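Long-range contacts in hemin degrading factor (Pseudomonas aeruginosa, PDB 4MF9), which binds heme through an axial histidine and probably serves in bacterial heme trafficking and heme degradation: residues P78-T83 / E91-Y96; F128-E133 / S141-D146; P71-L76 / E167-R172. All blocks are in the same frame, centred on the assembly; numbering follows the deposited sequence.

Interaction 1 (P78-T83 / E91-Y96); sequences PIMALT and ERKGPY
Met80 and Glu91 meet on one face of this antiparallel hairpin. The thioether SD of Met80 rests 3.7 Å from CB of Glu91; CG of Met80 is anti to the backbone N (chi1 -176°), and the chain then bends, bringing CE near the carboxylate. Methionine suits the place because its bent, apolar chain can cross the glutamate stem and lay SD against both CB and CG. Leu82 lies alongside the same glutamate, its CD1 3.8 Å from OE2. On the face of Ile79 and Ala81, CD1 of Ile79 touches CD1 of Tyr96 at 3.7 Å, in the plane of the ring and at its edge.

Four backbone hydrogen bonds set this register, two for Ile79 with Gly94 and two for Ala81 with Arg92. Ile79 N lies 2.9 Å from Gly94 O but well above its carbonyl plane, where the chain turns a corner at Gly94; glycine tolerates the phi of 157° found there.

Farther out, Arg92 turns its guanidinium to Asp114 and His275, while Tyr96 OH bonds His153. The hairpin lies inside a long antiparallel sheet, with strand 151-157 bonded beside 78-84 and strand 296-301 beside 88-93.

Interaction 2 (F128-E133 / S141-D146); sequences FAIAEE and SIQVFD
Phe128 brings its ring up to that of Phe145, CD1 of Phe128 standing 4.0 Å from CD2 of Phe145. The two side chains cross at about a right angle, and Phe145 CD2 lies near the plane of the Phe128 ring, at its edge. Both belong to a beta hairpin of the HemS/ChuX domain, formed by strands 124-133 and 138-146. Phe128 also touches Val51 and Ala52, and Phe145 touches Glu47 and Val51, so bulky apolar rings fill the buried layer between the hairpin and helix 47-52.

Phe128 with Gln143 and Ile130 with Ser141 are hydrogen-bonded pairs, each closed by two backbone bonds; Ile130 N to Ser141 O is 2.8 Å and nearly straight, at 173°. Between them Ala129 and Ile142 form a non-hydrogen-bonded pair on the other face. The small methyl of Ala129 meets the branch end of Ile142, CB to CD1 3.6 Å, and both residues also touch Leu62 of strand 59-62. The segments run antiparallel with a marked twist, 141° between their directions, and the ladder goes on toward the turn, where Glu132 bonds Gln139.

On the face of Phe128, Ile130 lays its CD1 against the carboxamide of Gln143, 3.7 Å from CD. Gln143, extended beyond CG, brings its amide to Ser141, two residues earlier on the same face: Gln143 NE2 donates to the buried Ser141 OG across 3.0 Å, with OG tilted 22° out of the amide plane.

Interaction 3 (P71-L76 / E167-R172); sequences PALGEL and EPLVER
Leu169 reaches from helix 166-173 into the side of segment 71-76, and its CD1 does most of the touching. Its chi1 (-157°) sets CG anti to the backbone N, facing CB of Ala72; CD1 beyond it reaches Leu76. CD1 sits 3.8 Å from CD2 of Leu76, the two leucine side chains crossing at about a right angle, and equally close, 3.8 Å, to the carbonyl O of Ala72. CB of Ala72 approaches CG of Leu169 at 4.3 Å; a methyl group here lets a bulky leucine come in from the partner helix. Leu73 points its CB the other way, but its CD2 turns back to within 4.5 Å of Leu169 CD1. These four apolar residues are buried and form the close part of the contact, though even here the backbones stay apart, with CA atoms of Ala72 and Leu169 7.2 Å from each other.

The outer side is polar and rests on a single short contact between exposed side chains. Glu75 and Arg172 meet tip to tip in a salt bridge, Glu75 OE1 to Arg172 NH2 at 2.8 Å. The carboxylate and guanidinium planes are 24° apart, and Glu75 OE2 is farther off, 3.9 Å from Arg172 NH1. Glutamate and arginine suit this exposed side: their long chains let the charged ends meet beside Leu169 while staying near solvent.

Beneath, Leu73 and Leu76 lie on strand 151-157, touching Val155 and Leu157. The 71-76 segment, where helix 66-72 gives way to a 3-10 turn leading toward strand 78-84, thus packs beside helix 166-173 through an apolar strip, with an exposed ion pair at its outer side: a helical layer against the antiparallel sheet of a HemS/ChuX domain.

All three contacts belong to the first HemS/ChuX domain, their centres 13 to 15 Å apart. Interactions 1 and 2 are two hairpins of one antiparallel sheet, in that order along the chain; strand 151-157 lies between them in the sheet, and strands of the second sheet intervene in sequence. Interaction 3 pairs helical segments from before the first hairpin and after the second, packed together against that part of the sheet. It touches both: Leu73 CB lies 3.8 Å from Tyr96 CD2, and Val170 CG2 3.7 Å from Ala129 CB. The Tyr96 side chain is about 14 Å from the heme, and interactions 2 and 3 lie away from the heme-binding residues, so all three are domain framework.

Interaction 1 (P78-T83 / E91-Y96)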
# COMPACT_ATOMS: atom_id res chain seq x y z
N PRO A 78 -2.89 -13.21 -15.01
CA PRO A 78 -1.85 -12.32 -14.49
C PRO A 78 -2.23 -10.85 -14.66
O PRO A 78 -2.53 -10.41 -15.78
CB PRO A 78 -0.64 -12.65 -15.36
CG PRO A 78 -0.86 -14.06 -15.78
CD PRO A 78 -2.35 -14.18 -15.98
N ILE A 79 -2.22 -10.12 -13.56
CA ILE A 79 -2.48 -8.69 -13.57
C ILE A 79 -1.33 -7.93 -12.94
O ILE A 79 -0.31 -8.52 -12.56
CB ILE A 79 -3.77 -8.36 -12.79
CG1 ILE A 79 -3.86 -9.20 -11.51
CG2 ILE A 79 -5.01 -8.60 -13.66
CD1 ILE A 79 -3.18 -8.56 -10.28
N MET A 80 -1.49 -6.65 -12.80
CA MET A 80 -0.62 -5.87 -11.98
C MET A 80 -1.42 -5.15 -10.88
O MET A 80 -2.36 -4.45 -11.16
CB MET A 80 0.13 -4.87 -12.83
CG MET A 80 1.13 -4.05 -12.12
SD MET A 80 0.57 -2.61 -11.33
CE MET A 80 0.38 -1.41 -12.62
N ALA A 81 -1.01 -5.36 -9.65
CA ALA A 81 -1.67 -4.76 -8.50
C ALA A 81 -0.89 -3.52 -8.12
O ALA A 81 0.35 -3.55 -8.07
CB ALA A 81 -1.73 -5.75 -7.33
N LEU A 82 -1.60 -2.43 -7.84
CA LEU A 82 -0.95 -1.17 -7.49
C LEU A 82 -1.49 -0.65 -6.18
O LEU A 82 -2.67 -0.33 -6.06
CB LEU A 82 -1.16 -0.11 -8.58
CG LEU A 82 -0.24 1.12 -8.69
CD1 LEU A 82 -0.48 1.80 -10.06
CD2 LEU A 82 -0.43 2.14 -7.58
N THR A 83 -0.61 -0.55 -5.18
CA THR A 83 -0.99 -0.01 -3.89
C THR A 83 0.05 1.02 -3.49
O THR A 83 1.23 0.77 -3.63
CB THR A 83 -1.01 -1.11 -2.84
OG1 THR A 83 -1.96 -2.10 -3.23
CG2 THR A 83 -1.36 -0.55 -1.48
N GLU A 91 4.13 -1.84 -7.09
CA GLU A 91 3.51 -2.52 -8.21
C GLU A 91 3.97 -3.94 -8.34
O GLU A 91 5.10 -4.19 -8.63
CB GLU A 91 3.74 -1.79 -9.55
CG GLU A 91 3.22 -0.40 -9.61
CD GLU A 91 3.48 0.38 -10.89
OE1 GLU A 91 3.89 -0.12 -11.89
OE2 GLU A 91 3.18 1.52 -10.85
N ARG A 92 3.06 -4.88 -8.19
CA ARG A 92 3.42 -6.28 -8.23
C ARG A 92 2.61 -7.02 -9.27
O ARG A 92 1.46 -6.81 -9.39
CB ARG A 92 3.22 -6.94 -6.89
CG ARG A 92 3.96 -8.21 -6.63
CD ARG A 92 5.42 -8.11 -6.99
NE ARG A 92 6.21 -9.25 -6.50
CZ ARG A 92 6.33 -10.40 -7.11
NH1 ARG A 92 5.69 -10.67 -8.22
NH2 ARG A 92 7.07 -11.33 -6.55
N LYS A 93 3.24 -7.91 -10.00
CA LYS A 93 2.58 -8.66 -11.05
C LYS A 93 2.36 -10.11 -10.70
O LYS A 93 3.20 -10.70 -10.06
CB LYS A 93 3.34 -8.57 -12.35
CG LYS A 93 3.42 -7.22 -12.95
CD LYS A 93 4.13 -7.31 -14.25
CE LYS A 93 4.76 -6.01 -14.62
NZ LYS A 93 5.46 -6.15 -15.92
N GLY A 94 1.21 -10.64 -11.11
CA GLY A 94 0.84 -12.03 -10.86
C GLY A 94 -0.66 -12.22 -10.90
O GLY A 94 -1.41 -11.25 -10.98
N PRO A 95 -1.12 -13.47 -10.84
CA PRO A 95 -2.56 -13.74 -10.79
C PRO A 95 -3.18 -13.29 -9.46
O PRO A 95 -2.53 -13.42 -8.41
CB PRO A 95 -2.62 -15.26 -10.90
CG PRO A 95 -1.32 -15.72 -10.28
CD PRO A 95 -0.32 -14.70 -10.74
N TYR A 96 -4.40 -12.77 -9.49
CA TYR A 96 -5.06 -12.31 -8.25
C TYR A 96 -5.65 -13.49 -7.46
O TYR A 96 -6.86 -13.72 -7.47
CB TYR A 96 -6.16 -11.27 -8.55
CG TYR A 96 -6.36 -10.22 -7.47
CD1 TYR A 96 -5.62 -9.04 -7.48
CD2 TYR A 96 -7.28 -10.42 -6.45
CE1 TYR A 96 -5.81 -8.07 -6.50
CE2 TYR A 96 -7.47 -9.46 -5.46
CZ TYR A 96 -6.73 -8.29 -5.50
OH TYR A 96 -6.93 -7.35 -4.51

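Interaction 2 (F128-E133 / S141-D146)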
# COMPACT_ATOMS: atom_id res chain seq x y z
N PHE A 128 -14.65 1.15 -9.38
CA PHE A 128 -14.97 1.38 -10.78
C PHE A 128 -14.15 0.48 -11.70
O PHE A 128 -13.01 0.14 -11.39
CB PHE A 128 -14.71 2.85 -11.16
CG PHE A 128 -15.51 3.83 -10.35
CD1 PHE A 128 -15.05 4.26 -9.11
CD2 PHE A 128 -16.72 4.32 -10.82
CE1 PHE A 128 -15.79 5.16 -8.35
CE2 PHE A 128 -17.46 5.22 -10.08
CZ PHE A 128 -17.00 5.64 -8.84
N ALA A 129 -14.75 0.09 -12.82
CA ALA A 129 -14.02 -0.62 -13.85
C ALA A 129 -13.82 0.38 -14.97
O ALA A 129 -14.80 0.90 -15.52
CB ALA A 129 -14.83 -1.81 -14.34
N ILE A 130 -12.58 0.64 -15.28
CA ILE A 130 -12.20 1.58 -16.30
C ILE A 130 -11.72 0.86 -17.58
O ILE A 130 -10.95 -0.04 -17.51
CB ILE A 130 -11.14 2.54 -15.75
CG1 ILE A 130 -11.65 3.27 -14.52
CG2 ILE A 130 -10.68 3.52 -16.79
CD1 ILE A 130 -10.73 4.30 -13.96
N ALA A 131 -12.19 1.29 -18.74
CA ALA A 131 -11.66 0.77 -19.99
C ALA A 131 -11.24 1.96 -20.85
O ALA A 131 -12.03 2.48 -21.64
CB ALA A 131 -12.72 -0.07 -20.71
N GLU A 132 -10.00 2.36 -20.72
CA GLU A 132 -9.49 3.60 -21.20
C GLU A 132 -8.92 3.47 -22.62
O GLU A 132 -8.03 2.74 -22.79
CB GLU A 132 -8.41 4.13 -20.28
CG GLU A 132 -7.95 5.49 -20.70
CD GLU A 132 -7.28 6.30 -19.64
OE1 GLU A 132 -6.89 7.40 -19.97
OE2 GLU A 132 -7.13 5.89 -18.52
N GLU A 133 -9.42 4.20 -23.59
CA GLU A 133 -8.91 4.16 -24.95
C GLU A 133 -7.44 4.56 -24.98
O GLU A 133 -7.12 5.55 -24.47
CB GLU A 133 -9.66 5.19 -25.79
CG GLU A 133 -10.61 4.58 -26.79
CD GLU A 133 -11.70 5.51 -27.36
OE1 GLU A 133 -12.55 4.97 -28.10
OE2 GLU A 133 -11.73 6.73 -27.09
N SER A 141 -8.74 -1.33 -15.99
CA SER A 141 -8.37 -1.39 -14.59
C SER A 141 -9.57 -1.42 -13.68
O SER A 141 -10.58 -0.89 -14.04
CB SER A 141 -7.46 -0.25 -14.19
OG SER A 141 -8.03 0.98 -14.25
N ILE A 142 -9.41 -2.04 -12.51
CA ILE A 142 -10.39 -1.95 -11.42
C ILE A 142 -9.82 -1.02 -10.36
O ILE A 142 -8.74 -1.20 -9.97
CB ILE A 142 -10.67 -3.33 -10.81
CG1 ILE A 142 -11.19 -4.31 -11.88
CG2 ILE A 142 -11.57 -3.23 -9.63
CD1 ILE A 142 -12.44 -3.83 -12.51
N GLN A 143 -10.53 0.03 -10.00
CA GLN A 143 -9.98 0.99 -9.08
C GLN A 143 -10.89 1.24 -7.87
O GLN A 143 -12.03 1.53 -8.04
CB GLN A 143 -9.59 2.31 -9.75
CG GLN A 143 -8.77 2.17 -11.02
CD GLN A 143 -8.12 3.47 -11.53
OE1 GLN A 143 -8.26 4.50 -10.99
NE2 GLN A 143 -7.36 3.33 -12.55
N VAL A 144 -10.34 1.14 -6.68
CA VAL A 144 -11.11 1.24 -5.45
C VAL A 144 -10.76 2.52 -4.70
O VAL A 144 -9.58 2.88 -4.60
CB VAL A 144 -10.84 0.01 -4.53
CG1 VAL A 144 -11.61 0.14 -3.21
CG2 VAL A 144 -11.25 -1.28 -5.24
N PHE A 145 -11.78 3.17 -4.13
CA PHE A 145 -11.60 4.42 -3.39
C PHE A 145 -12.26 4.40 -2.01
O PHE A 145 -13.26 3.70 -1.79
CB PHE A 145 -12.12 5.59 -4.23
CG PHE A 145 -11.43 5.70 -5.56
CD1 PHE A 145 -10.25 6.42 -5.68
CD2 PHE A 145 -11.93 5.04 -6.68
CE1 PHE A 145 -9.58 6.51 -6.90
CE2 PHE A 145 -11.27 5.12 -7.90
CZ PHE A 145 -10.09 5.85 -8.00
N ASP A 146 -11.67 5.15 -1.06
CA ASP A 146 -12.14 5.13 0.33
C ASP A 146 -13.23 6.17 0.62
O ASP A 146 -13.68 6.86 -0.29
CB ASP A 146 -10.96 5.22 1.34
CG ASP A 146 -10.23 6.56 1.30
OD1 ASP A 146 -10.79 7.58 0.86
OD2 ASP A 146 -9.05 6.60 1.74

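Interaction 3 (P71-L76 / E167-R172)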
# COMPACT_ATOMS: atom_id res chain seq x y z
N PRO A 71 -12.59 -12.45 -5.38
CA PRO A 71 -12.24 -13.74 -6.00
C PRO A 71 -12.33 -13.67 -7.52
O PRO A 71 -11.51 -14.28 -8.21
CB PRO A 71 -13.32 -14.69 -5.47
CG PRO A 71 -13.83 -14.05 -4.24
CD PRO A 71 -13.75 -12.57 -4.49
N ALA A 72 -13.31 -12.92 -8.03
CA ALA A 72 -13.52 -12.81 -9.48
C ALA A 72 -12.32 -12.23 -10.22
O ALA A 72 -12.09 -12.55 -11.39
CB ALA A 72 -14.78 -12.00 -9.78
N LEU A 73 -11.54 -11.41 -9.57
CA LEU A 73 -10.40 -10.85 -10.23
C LEU A 73 -9.45 -11.92 -10.65
O LEU A 73 -8.65 -11.71 -11.47
CB LEU A 73 -9.70 -9.83 -9.36
CG LEU A 73 -10.47 -8.58 -9.03
CD1 LEU A 73 -9.76 -7.63 -8.08
CD2 LEU A 73 -10.95 -7.85 -10.22
N GLY A 74 -9.54 -13.06 -10.00
CA GLY A 74 -8.72 -14.20 -10.38
C GLY A 74 -9.03 -14.71 -11.78
O GLY A 74 -8.22 -15.41 -12.39
N GLU A 75 -10.18 -14.36 -12.29
CA GLU A 75 -10.62 -14.74 -13.61
C GLU A 75 -9.76 -14.07 -14.69
O GLU A 75 -9.70 -14.49 -15.77
CB GLU A 75 -12.12 -14.43 -13.76
CG GLU A 75 -13.05 -15.35 -12.97
CD GLU A 75 -14.47 -14.81 -12.70
OE1 GLU A 75 -14.88 -13.80 -13.25
OE2 GLU A 75 -15.20 -15.42 -11.90
N LEU A 76 -9.10 -12.99 -14.30
CA LEU A 76 -8.37 -12.15 -15.24
C LEU A 76 -6.96 -12.62 -15.56
O LEU A 76 -6.29 -12.03 -16.40
CB LEU A 76 -8.32 -10.71 -14.72
CG LEU A 76 -9.70 -10.09 -14.48
CD1 LEU A 76 -9.57 -8.78 -13.72
CD2 LEU A 76 -10.43 -9.88 -15.80
N GLU A 167 -15.39 -8.36 -19.80
CA GLU A 167 -16.75 -7.92 -19.91
C GLU A 167 -17.76 -8.65 -19.07
O GLU A 167 -18.57 -8.04 -18.45
CB GLU A 167 -17.18 -7.79 -21.34
CG GLU A 167 -18.00 -6.54 -21.59
CD GLU A 167 -17.25 -5.23 -21.43
OE1 GLU A 167 -17.59 -4.46 -20.51
OE2 GLU A 167 -16.33 -4.97 -22.22
N PRO A 168 -17.67 -9.95 -19.00
CA PRO A 168 -18.60 -10.67 -18.12
C PRO A 168 -18.40 -10.30 -16.66
O PRO A 168 -19.38 -10.27 -15.90
CB PRO A 168 -18.19 -12.13 -18.33
CG PRO A 168 -17.64 -12.17 -19.71
CD PRO A 168 -16.89 -10.87 -19.85
N LEU A 169 -17.18 -10.04 -16.26
CA LEU A 169 -16.95 -9.59 -14.92
C LEU A 169 -17.60 -8.27 -14.63
O LEU A 169 -18.29 -8.13 -13.66
CB LEU A 169 -15.46 -9.45 -14.70
CG LEU A 169 -14.91 -9.52 -13.31
CD1 LEU A 169 -13.42 -9.62 -13.49
CD2 LEU A 169 -15.24 -8.21 -12.72
N VAL A 170 -17.41 -7.32 -15.53
CA VAL A 170 -18.01 -6.00 -15.37
C VAL A 170 -19.55 -6.07 -15.30
O VAL A 170 -20.16 -5.49 -14.39
CB VAL A 170 -17.54 -5.04 -16.48
CG1 VAL A 170 -18.40 -3.79 -16.51
CG2 VAL A 170 -16.07 -4.67 -16.28
N GLU A 171 -20.17 -6.82 -16.19
CA GLU A 171 -21.63 -6.91 -16.25
C GLU A 171 -22.22 -7.51 -14.99
O GLU A 171 -23.19 -7.05 -14.53
CB GLU A 171 -22.15 -7.61 -17.52
CG GLU A 171 -23.51 -8.31 -17.40
CD GLU A 171 -24.69 -7.34 -17.44
OE1 GLU A 171 -25.82 -7.82 -17.26
OE2 GLU A 171 -24.49 -6.16 -17.69
N ARG A 172 -21.59 -8.53 -14.48
CA ARG A 172 -22.02 -9.23 -13.27
C ARG A 172 -21.97 -8.35 -12.03
O ARG A 172 -22.83 -8.45 -11.14
CB ARG A 172 -21.15 -10.48 -13.08
CG ARG A 172 -21.32 -11.19 -11.75
CD ARG A 172 -20.62 -12.53 -11.80
NE ARG A 172 -19.44 -12.48 -12.67
CZ ARG A 172 -18.68 -13.53 -12.95
NH1 ARG A 172 -18.97 -14.72 -12.44
NH2 ARG A 172 -17.62 -13.39 -13.75